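Local coordinates for DUF3828 domain-containing protein (Bacteroides thetaiotaomicron, PDB 3KZT) that is of unknown function, a probable lipoprotein in its natural form, built from three helices and an antiparallel sheet and found here as two chains, at residues Glu26-Ile31 with Leu95-Leu100; Phe60-Leu65 with Gln133-Asp138; Ile82-Leu87 with Tyr117-Ser122; Asn90-Leu95 with Val107-Ala112; Ile123-Val128 with Asp137-Glu142. All blocks are in the same frame, centred on the assembly; numbering follows the deposited sequence. Where two conformers were deposited one is given.

Contact 1: Glu26-Ile31 with Leu95-Leu100; sequences EAIGMI and LSVKHL
Ile28 and Val97 bring together the helix 26-31 and the edge strand 96-100, whose axes approach to 8.3 Å and run at 142° to each other, closer to antiparallel than to parallel. This is helix-on-sheet packing of an alpha+beta fold: the long helix 13-41 lies against one face of the four-stranded antiparallel sheet, here at its outermost strand 96-101. The Val97 side chain points at the helix, and two isoleucines one helical turn apart receive it. Ile31 takes the end of the valine, its CG2 lying 3.8 Å from Val97 CG1 and 3.9 Å from Val97 CG2, so the one methyl touches both branches. Ile28 and the valine pass each other pointing opposite ways, with Ile28 CG2 4.0 Å from Val97 CB. The side chains that meet across the two segments are chiefly aliphatic. Ile31 also reaches inward to Tyr105, Val107, Val125 and Val127, which makes it a link between the edge strand and the middle of the sheet. The His99 imidazole is turned to a partner of its own, NE2 bonding to Asp102 O. The other branch of Ile28 reaches the next residues of the strand: CG1 is anti to the carbonyl carbon (chi1 -74°), and beyond it CD1 rests 3.9 Å from Lys98 CA and 4.0 Å from His99 N.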
# COMPACT_ATOMS: atom_id res chain seq x y z
N GLU A 26 10.11 14.90 -5.65
CA GLU A 26 10.71 14.24 -4.48
C GLU A 26 9.78 14.33 -3.27
O GLU A 26 9.58 13.35 -2.58
CB GLU A 26 12.09 14.83 -4.12
CG GLU A 26 13.18 14.55 -5.15
CD GLU A 26 14.51 15.24 -4.87
OE1 GLU A 26 14.70 15.84 -3.78
OE2 GLU A 26 15.38 15.17 -5.75
N ALA A 27 9.22 15.53 -3.03
CA ALA A 27 8.26 15.78 -1.93
C ALA A 27 7.00 14.95 -2.12
O ALA A 27 6.54 14.31 -1.19
CB ALA A 27 7.91 17.28 -1.83
N ILE A 28 6.45 14.98 -3.34
CA ILE A 28 5.29 14.15 -3.72
C ILE A 28 5.55 12.64 -3.43
O ILE A 28 4.73 12.00 -2.78
CB ILE A 28 4.85 14.44 -5.22
CG1 ILE A 28 4.14 15.80 -5.28
CG2 ILE A 28 3.92 13.35 -5.75
CD1 ILE A 28 3.90 16.31 -6.66
N GLY A 29 6.73 12.13 -3.84
CA GLY A 29 7.16 10.74 -3.58
C GLY A 29 7.13 10.35 -2.10
O GLY A 29 6.67 9.27 -1.76
N MSE A 30 7.63 11.22 -1.24
CA MSE A 30 7.58 11.00 0.23
C MSE A 30 6.14 10.96 0.76
O MSE A 30 5.80 10.09 1.56
CB MSE A 30 8.36 12.08 0.97
CG MSE A 30 8.29 11.97 2.53
SE MSE A 30 6.72 12.79 3.36
CE MSE A 30 7.09 14.64 2.81
N ILE A 31 5.32 11.93 0.33
CA ILE A 31 3.90 12.03 0.73
C ILE A 31 3.14 10.76 0.30
O ILE A 31 2.41 10.19 1.10
CB ILE A 31 3.21 13.32 0.15
CG1 ILE A 31 3.84 14.60 0.77
CG2 ILE A 31 1.69 13.33 0.49
CD1 ILE A 31 3.49 15.90 0.01
N LEU A 95 -5.37 7.34 -4.78
CA LEU A 95 -4.46 8.34 -4.21
C LEU A 95 -3.75 9.13 -5.32
O LEU A 95 -3.25 8.54 -6.28
CB LEU A 95 -3.40 7.70 -3.29
CG LEU A 95 -2.40 8.65 -2.58
CD1 LEU A 95 -3.14 9.55 -1.63
CD2 LEU A 95 -1.33 7.84 -1.86
N SER A 96 -3.73 10.45 -5.17
CA SER A 96 -3.12 11.37 -6.12
C SER A 96 -2.63 12.56 -5.31
O SER A 96 -3.42 13.17 -4.61
CB SER A 96 -4.17 11.82 -7.14
OG SER A 96 -3.65 12.73 -8.07
N VAL A 97 -1.32 12.85 -5.38
CA VAL A 97 -0.71 13.98 -4.69
C VAL A 97 -0.22 14.98 -5.73
O VAL A 97 0.27 14.58 -6.79
CB VAL A 97 0.46 13.56 -3.79
CG1 VAL A 97 0.93 14.77 -2.94
CG2 VAL A 97 0.04 12.41 -2.89
N LYS A 98 -0.37 16.28 -5.44
CA LYS A 98 0.12 17.33 -6.32
C LYS A 98 0.52 18.57 -5.54
O LYS A 98 0.04 18.79 -4.42
CB LYS A 98 -0.91 17.68 -7.41
CG LYS A 98 -2.09 18.60 -7.00
CD LYS A 98 -3.00 18.86 -8.20
CE LYS A 98 -3.96 20.01 -7.95
NZ LYS A 98 -4.82 20.23 -9.15
N HIS A 99 1.38 19.38 -6.16
CA HIS A 99 1.86 20.62 -5.57
C HIS A 99 0.79 21.71 -5.67
O HIS A 99 0.13 21.82 -6.71
CB HIS A 99 3.13 21.06 -6.27
CG HIS A 99 3.72 22.32 -5.73
ND1 HIS A 99 3.84 23.46 -6.48
CD2 HIS A 99 4.20 22.62 -4.50
CE1 HIS A 99 4.39 24.41 -5.75
NE2 HIS A 99 4.63 23.92 -4.55
N LEU A 100 0.65 22.50 -4.60
CA LEU A 100 -0.26 23.65 -4.57
C LEU A 100 0.58 24.92 -4.81
O LEU A 100 0.59 25.45 -5.92
CB LEU A 100 -1.06 23.70 -3.24
CG LEU A 100 -2.11 22.62 -2.98
CD1 LEU A 100 -2.69 22.80 -1.57
CD2 LEU A 100 -3.22 22.65 -4.03

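Contact 2: Phe60-Leu65 with Gln133-Asp138; sequences FLTKEL and QYLIDD
Leu65 has CG anti to its backbone N (chi1 178°) and Leu61 has CG anti to its carbonyl carbon (chi1 -44°); beyond each CG, the CD2 methyl of either leucine touches Ile136. The setting is a single beta bridge, Leu61 with Ile136, made where the link between helices 47-60 and 63-75 passes the outermost strand 133-139. Two backbone bonds hold it: Ile136 N to Phe60 O at 3.0 Å and Thr62 N to Ile136 O at 3.1 Å. Leu61 and Ile136 run alongside each other in one direction, while Leu65 crosses the isoleucine at a slant. Thr62 is the N-cap of helix 63-75, its OG1 accepting a weak bond from Leu65 N; its CG2 packs against Asp137 CB at 3.6 Å. The Asp137 carboxylate turns instead to Arg126, and that of Asp138 to Lys68. The tightest carbon pair is Leu65 CD2 to Ile136 CG2, 3.4 Å apart.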
# COMPACT_ATOMS: atom_id res chain seq x y z
N PHE A 60 7.35 9.78 9.38
CA PHE A 60 7.01 10.78 8.34
C PHE A 60 6.57 12.19 8.78
O PHE A 60 6.72 13.13 8.00
CB PHE A 60 5.98 10.19 7.38
CG PHE A 60 6.53 9.10 6.50
CD1 PHE A 60 7.21 9.42 5.32
CD2 PHE A 60 6.35 7.75 6.82
CE1 PHE A 60 7.71 8.42 4.48
CE2 PHE A 60 6.85 6.75 5.98
CZ PHE A 60 7.53 7.09 4.82
N LEU A 61 6.04 12.34 10.01
CA LEU A 61 5.53 13.64 10.51
C LEU A 61 6.44 14.23 11.59
O LEU A 61 7.09 13.49 12.33
CB LEU A 61 4.11 13.48 11.08
CG LEU A 61 3.10 12.64 10.28
CD1 LEU A 61 1.73 12.67 10.97
CD2 LEU A 61 2.96 13.08 8.86
N THR A 62 6.48 15.57 11.69
CA THR A 62 7.26 16.25 12.75
C THR A 62 6.55 16.11 14.11
O THR A 62 5.36 15.77 14.16
CB THR A 62 7.48 17.78 12.47
OG1 THR A 62 6.23 18.48 12.47
CG2 THR A 62 8.20 18.01 11.14
N LYS A 63 7.30 16.35 15.19
CA LYS A 63 6.76 16.34 16.58
C LYS A 63 5.59 17.33 16.76
O LYS A 63 4.62 17.02 17.46
CB LYS A 63 7.88 16.66 17.60
N GLU A 64 5.69 18.49 16.09
CA GLU A 64 4.67 19.55 16.14
C GLU A 64 3.36 19.09 15.50
O GLU A 64 2.28 19.29 16.06
CB GLU A 64 5.16 20.82 15.43
CG GLU A 64 6.36 21.51 16.09
CD GLU A 64 6.98 22.58 15.18
OE1 GLU A 64 6.70 22.57 13.97
OE2 GLU A 64 7.76 23.42 15.69
N LEU A 65 3.46 18.48 14.30
CA LEU A 65 2.27 17.99 13.56
C LEU A 65 1.55 16.82 14.27
O LEU A 65 0.31 16.77 14.27
CB LEU A 65 2.65 17.57 12.12
CG LEU A 65 1.54 16.98 11.22
CD1 LEU A 65 0.29 17.84 11.20
CD2 LEU A 65 2.07 16.79 9.81
N GLN A 133 16.15 14.76 4.29
CA GLN A 133 14.92 13.98 4.54
C GLN A 133 13.69 14.88 4.48
O GLN A 133 13.67 15.91 5.13
CB GLN A 133 14.95 13.35 5.95
CG GLN A 133 16.02 12.30 6.15
CD GLN A 133 15.72 11.03 5.40
OE1 GLN A 133 16.39 10.72 4.41
NE2 GLN A 133 14.68 10.31 5.83
N TYR A 134 12.68 14.46 3.71
CA TYR A 134 11.40 15.17 3.61
C TYR A 134 10.44 14.67 4.70
O TYR A 134 10.34 13.48 4.94
CB TYR A 134 10.77 14.98 2.23
CG TYR A 134 11.55 15.63 1.12
CD1 TYR A 134 11.40 16.98 0.84
CD2 TYR A 134 12.44 14.88 0.33
CE1 TYR A 134 12.09 17.59 -0.20
CE2 TYR A 134 13.15 15.49 -0.71
CZ TYR A 134 12.97 16.85 -0.96
OH TYR A 134 13.64 17.47 -1.96
N LEU A 135 9.76 15.61 5.36
CA LEU A 135 8.81 15.33 6.44
C LEU A 135 7.62 16.24 6.29
O LEU A 135 7.77 17.35 5.80
CB LEU A 135 9.46 15.57 7.81
CG LEU A 135 10.64 14.70 8.20
CD1 LEU A 135 11.31 15.23 9.45
CD2 LEU A 135 10.19 13.27 8.40
N ILE A 136 6.43 15.78 6.69
CA ILE A 136 5.23 16.60 6.67
C ILE A 136 5.22 17.35 8.01
O ILE A 136 5.26 16.71 9.05
CB ILE A 136 3.94 15.75 6.49
CG1 ILE A 136 3.96 14.99 5.14
CG2 ILE A 136 2.74 16.63 6.52
CD1 ILE A 136 2.84 14.00 4.95
N ASP A 137 5.20 18.68 7.97
CA ASP A 137 5.20 19.52 9.21
C ASP A 137 3.88 20.23 9.53
O ASP A 137 3.77 20.87 10.58
CB ASP A 137 6.39 20.50 9.24
CG ASP A 137 6.30 21.60 8.18
OD1 ASP A 137 5.53 21.48 7.20
OD2 ASP A 137 7.05 22.58 8.31
N ASP A 138 2.88 20.14 8.63
CA ASP A 138 1.54 20.67 8.90
C ASP A 138 0.49 20.05 7.96
O ASP A 138 0.81 19.65 6.83
CB ASP A 138 1.53 22.21 8.76
CG ASP A 138 0.30 22.87 9.42
OD1 ASP A 138 -0.34 22.26 10.30
OD2 ASP A 138 -0.01 24.01 9.05

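Contact 3: Ile82-Leu87 with Tyr117-Ser122; sequences IRAQDL and YERAVS. With SO4 (sulfate ion), chain F; EDO (1,2-ethanediol), chain D.
Arg119 grips the carbonyl of Arg83 end-on, NH2 at 2.9 Å and NH1 at 3.1 Å from Arg83 O, with the oxygen close to the guanidinium plane. Its side chain bends at chi3 (62°), and NE bonds a 1,2-ethanediol, probably from the crystallisation liquor. Beside this grip, Val121 CG1 packs 4.0 Å from Arg83 CB, where the extended arginine chain crosses it at a slant. That chain carries the Arg83 guanidinium to Ser122, whose O lies over one face at 3.0 Å from Arg83 NH1, at an angle too poor for a bond. A water accepts from both Arg83 NH1 and Ser122 N. At the guanidinium edge sits a sulfate, probably also from the liquor, its O1 2.8 Å from Arg83 NH2, and the same nitrogen bonds Thr140 OG1. Further out, a G1 beta bulge at Arg83 and Ala84 lies in the loop, and Ile82 O is held by Tyr109 OH. An alanine at Arg83 would keep the carbonyl that Arg119 holds, but would probably leave the sulfate and Thr140 OG1 without their guanidinium donor. Arg119 ties loop to strand through a backbone oxygen; the Arg83 guanidinium reaches the strand through a water, and its charge is likely to favour anions.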
# COMPACT_ATOMS: atom_id res chain seq x y z
N ILE A 82 -6.48 11.08 7.12
CA ILE A 82 -7.40 10.57 6.04
C ILE A 82 -8.80 11.24 5.99
O ILE A 82 -9.57 10.99 5.04
CB ILE A 82 -7.58 8.99 6.09
CG1 ILE A 82 -8.13 8.50 7.45
CG2 ILE A 82 -6.25 8.29 5.82
CD1 ILE A 82 -8.55 7.05 7.47
N ARG A 83 -9.12 12.10 6.98
CA ARG A 83 -10.46 12.73 7.13
C ARG A 83 -11.56 11.66 7.10
O ARG A 83 -12.53 11.75 6.33
CB ARG A 83 -10.68 13.83 6.09
CG ARG A 83 -9.76 14.99 6.27
CD ARG A 83 -10.04 16.06 5.27
NE ARG A 83 -9.21 17.24 5.52
CZ ARG A 83 -9.31 18.41 4.88
NH1 ARG A 83 -10.21 18.61 3.89
NH2 ARG A 83 -8.49 19.42 5.22
N ALA A 84 -11.37 10.63 7.92
CA ALA A 84 -12.27 9.49 7.99
C ALA A 84 -11.94 8.70 9.25
O ALA A 84 -10.90 8.92 9.86
CB ALA A 84 -12.09 8.62 6.77
N GLN A 85 -12.85 7.81 9.63
CA GLN A 85 -12.62 6.89 10.76
C GLN A 85 -11.79 5.67 10.35
O GLN A 85 -10.99 5.15 11.13
CB GLN A 85 -13.94 6.40 11.34
CG GLN A 85 -14.80 7.48 11.96
CD GLN A 85 -16.04 6.93 12.67
OE1 GLN A 85 -16.13 5.73 12.97
NE2 GLN A 85 -17.00 7.80 12.96
N ASP A 86 -12.04 5.19 9.13
CA ASP A 86 -11.42 4.00 8.60
C ASP A 86 -11.33 4.16 7.07
O ASP A 86 -11.92 5.11 6.51
CB ASP A 86 -12.30 2.78 8.98
CG ASP A 86 -11.55 1.46 9.01
OD1 ASP A 86 -10.41 1.36 8.49
OD2 ASP A 86 -12.12 0.51 9.58
N LEU A 87 -10.58 3.26 6.43
CA LEU A 87 -10.42 3.24 4.99
C LEU A 87 -11.03 1.97 4.44
O LEU A 87 -10.86 0.90 5.01
CB LEU A 87 -8.92 3.24 4.63
CG LEU A 87 -8.13 4.50 4.95
CD1 LEU A 87 -6.64 4.24 4.84
CD2 LEU A 87 -8.55 5.64 4.04
N TYR A 117 -22.27 6.38 -0.63
CA TYR A 117 -21.56 7.28 0.30
C TYR A 117 -20.18 7.75 -0.22
O TYR A 117 -19.36 8.20 0.58
CB TYR A 117 -21.43 6.61 1.67
CG TYR A 117 -22.72 5.93 2.10
CD1 TYR A 117 -23.84 6.69 2.42
CD2 TYR A 117 -22.83 4.53 2.12
CE1 TYR A 117 -25.02 6.09 2.77
CE2 TYR A 117 -24.01 3.91 2.48
CZ TYR A 117 -25.11 4.69 2.81
OH TYR A 117 -26.28 4.10 3.15
N GLU A 118 -19.95 7.66 -1.55
CA GLU A 118 -18.68 8.06 -2.18
C GLU A 118 -18.37 9.53 -1.89
O GLU A 118 -19.23 10.38 -2.08
CB GLU A 118 -18.74 7.82 -3.70
CG GLU A 118 -17.49 8.23 -4.48
CD GLU A 118 -17.58 7.95 -5.96
OE1 GLU A 118 -18.07 6.89 -6.36
OE2 GLU A 118 -17.12 8.82 -6.73
N ARG A 119 -17.15 9.80 -1.43
CA ARG A 119 -16.75 11.13 -0.96
C ARG A 119 -15.33 11.51 -1.46
O ARG A 119 -14.36 10.77 -1.22
CB ARG A 119 -16.81 11.14 0.58
CG ARG A 119 -16.44 12.47 1.22
CD ARG A 119 -16.97 12.59 2.64
NE ARG A 119 -16.43 11.58 3.56
CZ ARG A 119 -15.24 11.63 4.20
NH1 ARG A 119 -14.38 12.68 4.03
NH2 ARG A 119 -14.89 10.63 5.03
N ALA A 120 -15.22 12.66 -2.14
CA ALA A 120 -13.92 13.18 -2.59
C ALA A 120 -13.23 13.82 -1.38
O ALA A 120 -13.80 14.71 -0.75
CB ALA A 120 -14.13 14.21 -3.67
N VAL A 121 -12.03 13.33 -1.03
CA VAL A 121 -11.24 13.86 0.11
C VAL A 121 -10.04 14.62 -0.46
O VAL A 121 -9.43 14.16 -1.44
CB VAL A 121 -10.79 12.72 1.04
CG1 VAL A 121 -10.01 13.28 2.23
CG2 VAL A 121 -12.01 11.93 1.54
N SER A 122 -9.74 15.79 0.15
CA SER A 122 -8.65 16.67 -0.29
C SER A 122 -7.98 17.33 0.94
O SER A 122 -8.51 18.31 1.48
CB SER A 122 -9.20 17.72 -1.24
OG SER A 122 -8.20 18.62 -1.65
S SO4 F . -9.12 22.35 3.68
O1 SO4 F . -8.11 22.19 4.73
O2 SO4 F . -9.24 21.12 2.90
O3 SO4 F . -8.74 23.44 2.80
O4 SO4 F . -10.41 22.65 4.31
C1 EDO D . -17.87 8.33 4.75
O1 EDO D . -18.72 9.40 4.35
C2 EDO D . -16.89 7.99 3.62
O2 EDO D . -17.58 7.68 2.41
O HOH W 1 -11.73 16.94 1.81

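Contact 4: Asn90-Leu95 with Val107-Ala112; sequences NDMKTL and VNYTSA
Met92 stands over one face of the Tyr109 ring, its CE 4.1 Å from the centroid and only 4° off the ring normal, a CH-pi contact; its selenium (selenomethionine) lies obliquely at 5.1 Å from the same centroid, a Met-aromatic contact. Asp91 packs CB against the ring atom Tyr109 CE2 at 3.8 Å and sends its carboxylate on to the end of the strand. There Ala112 N bonds Asp91 OD1 at 3.0 Å, meeting it from above the carboxylate plane, while OD2 takes the backbone N of Gly88. A water joins Asp91 OD2, Tyr109 OH and Ser111 OG, and Tyr109 OH is also bonded to Ile82 O. A short 3-10 segment just before strand 96-101 lies here against strand 104-111 of the antiparallel sheet. An alanine at Asp91 would keep CB on the ring but would probably leave Ala112 N and Gly88 N without their carboxylate acceptor. Thr94 has OG1 between its backbone N and carbonyl carbon (chi1 68°), where it donates to Asp91 O at 2.7 Å and accepts from Thr110 N at 2.8 Å, nearly straight (167°). The Leu95 side chain crosses Val107 at a slant, its CD1 3.6 Å from Val107 CG1.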
# COMPACT_ATOMS: atom_id res chain seq x y z
N ASN A 90 -10.34 -0.26 -1.34
CA ASN A 90 -10.15 0.41 -2.66
C ASN A 90 -9.84 1.94 -2.60
O ASN A 90 -9.59 2.55 -3.66
CB ASN A 90 -11.39 0.18 -3.57
CG ASN A 90 -11.56 -1.28 -4.00
OD1 ASN A 90 -10.59 -1.98 -4.29
ND2 ASN A 90 -12.81 -1.72 -4.09
N ASP A 91 -9.82 2.53 -1.40
CA ASP A 91 -9.66 4.00 -1.25
C ASP A 91 -8.31 4.54 -1.71
O ASP A 91 -8.26 5.49 -2.51
CB ASP A 91 -9.92 4.45 0.20
CG ASP A 91 -11.37 4.25 0.64
OD1 ASP A 91 -12.25 3.88 -0.17
OD2 ASP A 91 -11.62 4.46 1.84
N MSE A 92 -7.23 3.92 -1.24
CA MSE A 92 -5.86 4.35 -1.63
C MSE A 92 -5.45 4.10 -3.06
O MSE A 92 -4.49 4.71 -3.51
CB MSE A 92 -4.79 3.82 -0.68
CG MSE A 92 -4.75 4.51 0.61
SE MSE A 92 -4.47 6.42 0.59
CE MSE A 92 -5.59 6.87 2.15
N LYS A 93 -6.18 3.24 -3.79
CA LYS A 93 -5.90 3.04 -5.22
C LYS A 93 -6.19 4.34 -6.03
O LYS A 93 -5.61 4.53 -7.10
CB LYS A 93 -6.63 1.81 -5.80
CG LYS A 93 -5.95 0.48 -5.42
CD LYS A 93 -6.50 -0.72 -6.20
CE LYS A 93 -7.72 -1.33 -5.54
NZ LYS A 93 -7.36 -2.15 -4.34
N THR A 94 -7.06 5.22 -5.50
CA THR A 94 -7.35 6.55 -6.09
C THR A 94 -6.42 7.68 -5.55
O THR A 94 -6.68 8.86 -5.82
CB THR A 94 -8.84 6.98 -5.82
OG1 THR A 94 -9.02 7.22 -4.41
CG2 THR A 94 -9.79 5.91 -6.29
N LEU A 95 -5.37 7.34 -4.78
CA LEU A 95 -4.46 8.34 -4.21
C LEU A 95 -3.75 9.13 -5.32
O LEU A 95 -3.25 8.54 -6.28
CB LEU A 95 -3.40 7.70 -3.29
CG LEU A 95 -2.40 8.65 -2.58
CD1 LEU A 95 -3.14 9.55 -1.63
CD2 LEU A 95 -1.33 7.84 -1.86
N VAL A 107 -3.25 16.22 -0.98
CA VAL A 107 -3.43 14.76 -1.04
C VAL A 107 -4.90 14.48 -1.38
O VAL A 107 -5.78 14.76 -0.55
CB VAL A 107 -3.07 14.08 0.30
CG1 VAL A 107 -3.43 12.58 0.26
CG2 VAL A 107 -1.58 14.27 0.60
N ASN A 108 -5.14 13.95 -2.58
CA ASN A 108 -6.49 13.63 -3.08
C ASN A 108 -6.74 12.14 -3.13
O ASN A 108 -5.86 11.39 -3.58
CB ASN A 108 -6.68 14.21 -4.47
CG ASN A 108 -6.60 15.71 -4.50
OD1 ASN A 108 -7.44 16.39 -3.94
ND2 ASN A 108 -5.55 16.25 -5.15
N TYR A 109 -7.91 11.70 -2.66
CA TYR A 109 -8.36 10.30 -2.78
C TYR A 109 -9.89 10.24 -2.60
O TYR A 109 -10.47 11.08 -1.92
CB TYR A 109 -7.64 9.35 -1.78
CG TYR A 109 -8.26 9.25 -0.39
CD1 TYR A 109 -7.91 10.13 0.61
CD2 TYR A 109 -9.18 8.22 -0.08
CE1 TYR A 109 -8.48 10.03 1.90
CE2 TYR A 109 -9.75 8.12 1.17
CZ TYR A 109 -9.40 9.02 2.16
OH TYR A 109 -9.96 8.90 3.40
N THR A 110 -10.52 9.24 -3.21
CA THR A 110 -11.96 9.03 -3.13
C THR A 110 -12.24 7.98 -2.04
O THR A 110 -11.78 6.83 -2.15
CB THR A 110 -12.50 8.57 -4.47
OG1 THR A 110 -12.14 9.51 -5.47
CG2 THR A 110 -14.02 8.44 -4.43
N SER A 111 -12.96 8.39 -1.00
CA SER A 111 -13.40 7.48 0.07
C SER A 111 -14.68 6.77 -0.37
O SER A 111 -15.59 7.44 -0.88
CB SER A 111 -13.69 8.25 1.34
OG SER A 111 -14.13 7.38 2.35
N ALA A 112 -14.75 5.45 -0.16
CA ALA A 112 -15.91 4.60 -0.52
C ALA A 112 -16.31 4.71 -2.00
O ALA A 112 -17.48 4.90 -2.33
CB ALA A 112 -17.09 4.92 0.39
O HOH W 2 -11.98 6.78 3.90

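Contact 5: Ile123-Val128 with Asp137-Glu142; sequences IPVRVV and DDITPE. With SO4 (sulfate ion), chain E.
Val125 and Ile139 form the apolar centre, with Val125 CG1 3.6 Å from Ile139 CG2. They are a non-hydrogen-bonded pair of the antiparallel hairpin 119-130 and 133-139, and their side chains lie on the face of the sheet covered by helix 13-41, where Val125 also meets Ile31. Ile123 lies alongside Ile139, and Pro124 crosses Pro141 at about a right angle. Backbone bonds flank the pair: Thr140 N to Pro124 O at 3.0 Å and, from the hydrogen-bonded pair Arg126 with Asp138, Arg126 N to Asp138 O at 2.8 Å. A classic beta bulge sets both Asp137 and Asp138 opposite Arg126, and Asp137 N completes it by bonding Arg126 O.

The polar edge belongs to Arg126, whose chain bends at chi3 (82°) and whose guanidinium takes Asp137 side-on. Arg126 NH2 meets Asp137 OD2 at 2.9 Å in a salt bridge, and NE meets OD1 at 3.2 Å; the two flat groups are 57° apart, so the grip is twisted. NH1 bonds a sulfate, probably from the crystallisation liquor, which Trp104 NE1 also holds. The bridge would probably offset part of the negative charge of Asp137, and the same guanidinium may help attract anions.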
# COMPACT_ATOMS: atom_id res chain seq x y z
N ILE A 123 -6.83 16.77 1.38
CA ILE A 123 -6.07 17.27 2.53
C ILE A 123 -4.85 18.11 2.07
O ILE A 123 -3.94 17.56 1.42
CB ILE A 123 -5.52 16.08 3.44
CG1 ILE A 123 -6.64 15.10 3.84
CG2 ILE A 123 -4.82 16.64 4.69
CD1 ILE A 123 -6.74 13.87 2.94
N PRO A 124 -4.84 19.45 2.38
CA PRO A 124 -3.60 20.18 2.13
C PRO A 124 -2.56 19.75 3.19
O PRO A 124 -2.91 19.69 4.39
CB PRO A 124 -4.00 21.65 2.34
CG PRO A 124 -5.50 21.66 2.43
CD PRO A 124 -5.89 20.33 2.92
N VAL A 125 -1.33 19.42 2.74
CA VAL A 125 -0.23 19.04 3.64
C VAL A 125 1.03 19.86 3.27
O VAL A 125 1.29 20.11 2.08
CB VAL A 125 0.06 17.50 3.61
CG1 VAL A 125 -1.22 16.71 3.86
CG2 VAL A 125 0.73 17.05 2.30
N ARG A 126 1.78 20.29 4.31
CA ARG A 126 2.99 21.08 4.14
C ARG A 126 4.22 20.22 4.45
O ARG A 126 4.20 19.44 5.41
CB ARG A 126 2.96 22.30 5.05
CG ARG A 126 3.85 23.42 4.55
CD ARG A 126 3.84 24.61 5.48
NE ARG A 126 4.74 24.48 6.63
CZ ARG A 126 4.84 25.37 7.63
NH1 ARG A 126 4.08 26.49 7.67
NH2 ARG A 126 5.72 25.15 8.63
N VAL A 127 5.28 20.40 3.65
CA VAL A 127 6.51 19.58 3.71
C VAL A 127 7.73 20.41 4.11
O VAL A 127 7.89 21.52 3.63
CB VAL A 127 6.80 18.92 2.31
CG1 VAL A 127 8.19 18.23 2.29
CG2 VAL A 127 5.71 17.93 1.96
N VAL A 128 8.57 19.86 5.00
CA VAL A 128 9.86 20.48 5.39
C VAL A 128 10.98 19.50 5.00
O VAL A 128 10.75 18.28 4.99
CB VAL A 128 9.92 20.81 6.93
CG1 VAL A 128 9.85 19.51 7.79
CG2 VAL A 128 11.18 21.60 7.27
N ASP A 137 5.20 18.68 7.97
CA ASP A 137 5.20 19.52 9.21
C ASP A 137 3.88 20.23 9.53
O ASP A 137 3.77 20.87 10.58
CB ASP A 137 6.39 20.50 9.24
CG ASP A 137 6.30 21.60 8.18
OD1 ASP A 137 5.53 21.48 7.20
OD2 ASP A 137 7.05 22.58 8.31
N ASP A 138 2.88 20.14 8.63
CA ASP A 138 1.54 20.67 8.90
C ASP A 138 0.49 20.05 7.96
O ASP A 138 0.81 19.65 6.83
CB ASP A 138 1.53 22.21 8.76
CG ASP A 138 0.30 22.87 9.42
OD1 ASP A 138 -0.34 22.26 10.30
OD2 ASP A 138 -0.01 24.01 9.05
N ILE A 139 -0.76 19.96 8.44
CA ILE A 139 -1.94 19.57 7.60
C ILE A 139 -3.13 20.44 7.97
O ILE A 139 -3.19 20.90 9.11
CB ILE A 139 -2.34 18.04 7.74
CG1 ILE A 139 -2.93 17.68 9.14
CG2 ILE A 139 -1.17 17.14 7.41
CD1 ILE A 139 -3.44 16.24 9.23
N THR A 140 -4.06 20.64 7.02
CA THR A 140 -5.37 21.34 7.27
C THR A 140 -5.15 22.69 8.01
O THR A 140 -5.46 22.79 9.21
CB THR A 140 -6.31 20.39 8.05
OG1 THR A 140 -6.36 19.14 7.36
CG2 THR A 140 -7.75 20.97 8.18
N PRO A 141 -4.55 23.71 7.30
CA PRO A 141 -4.05 24.99 7.86
C PRO A 141 -4.83 25.63 9.05
O PRO A 141 -6.07 25.71 9.00
CB PRO A 141 -4.09 25.93 6.65
CG PRO A 141 -3.89 25.07 5.48
CD PRO A 141 -4.32 23.66 5.83
N GLU A 142 -4.07 26.05 10.09
CA GLU A 142 -4.61 26.73 11.30
C GLU A 142 -4.05 28.16 11.36
O GLU A 142 -4.63 29.04 12.00
CB GLU A 142 -4.26 25.94 12.60
CG GLU A 142 -2.70 25.74 12.89
CD GLU A 142 -2.40 25.05 14.25
OE1 GLU A 142 -3.33 24.87 15.07
OE2 GLU A 142 -1.22 24.70 14.49
S SO4 E . 2.92 29.00 4.93
O1 SO4 E . 4.18 29.43 5.51
O2 SO4 E . 3.15 28.46 3.58
O3 SO4 E . 2.02 30.14 4.84
O4 SO4 E . 2.32 27.97 5.78

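In the fold
From the N terminus, helix 13-41 meets the sheet first in contact 1, which closes a long loop to the edge strand 96-101. Contact 2 starts within that loop, at the end of helix 47-60, and reaches the other edge strand, 133-139, so it crosses contact 1; contacts 3 and 4 cross contact 1 too. Contact 4 lies within the span of contact 3, and both lie within that of contact 2; contacts 3 and 4 tie the loop before strand 96-101 to strands 119-130 and 104-111. Contact 5 closes last, pairing the final two strands and sharing Asp137 and Asp138 with contact 2. Arg83 with Thr140 joins contacts 3 and 5, while side chains of contact 1 pack on those of contacts 4 and 5.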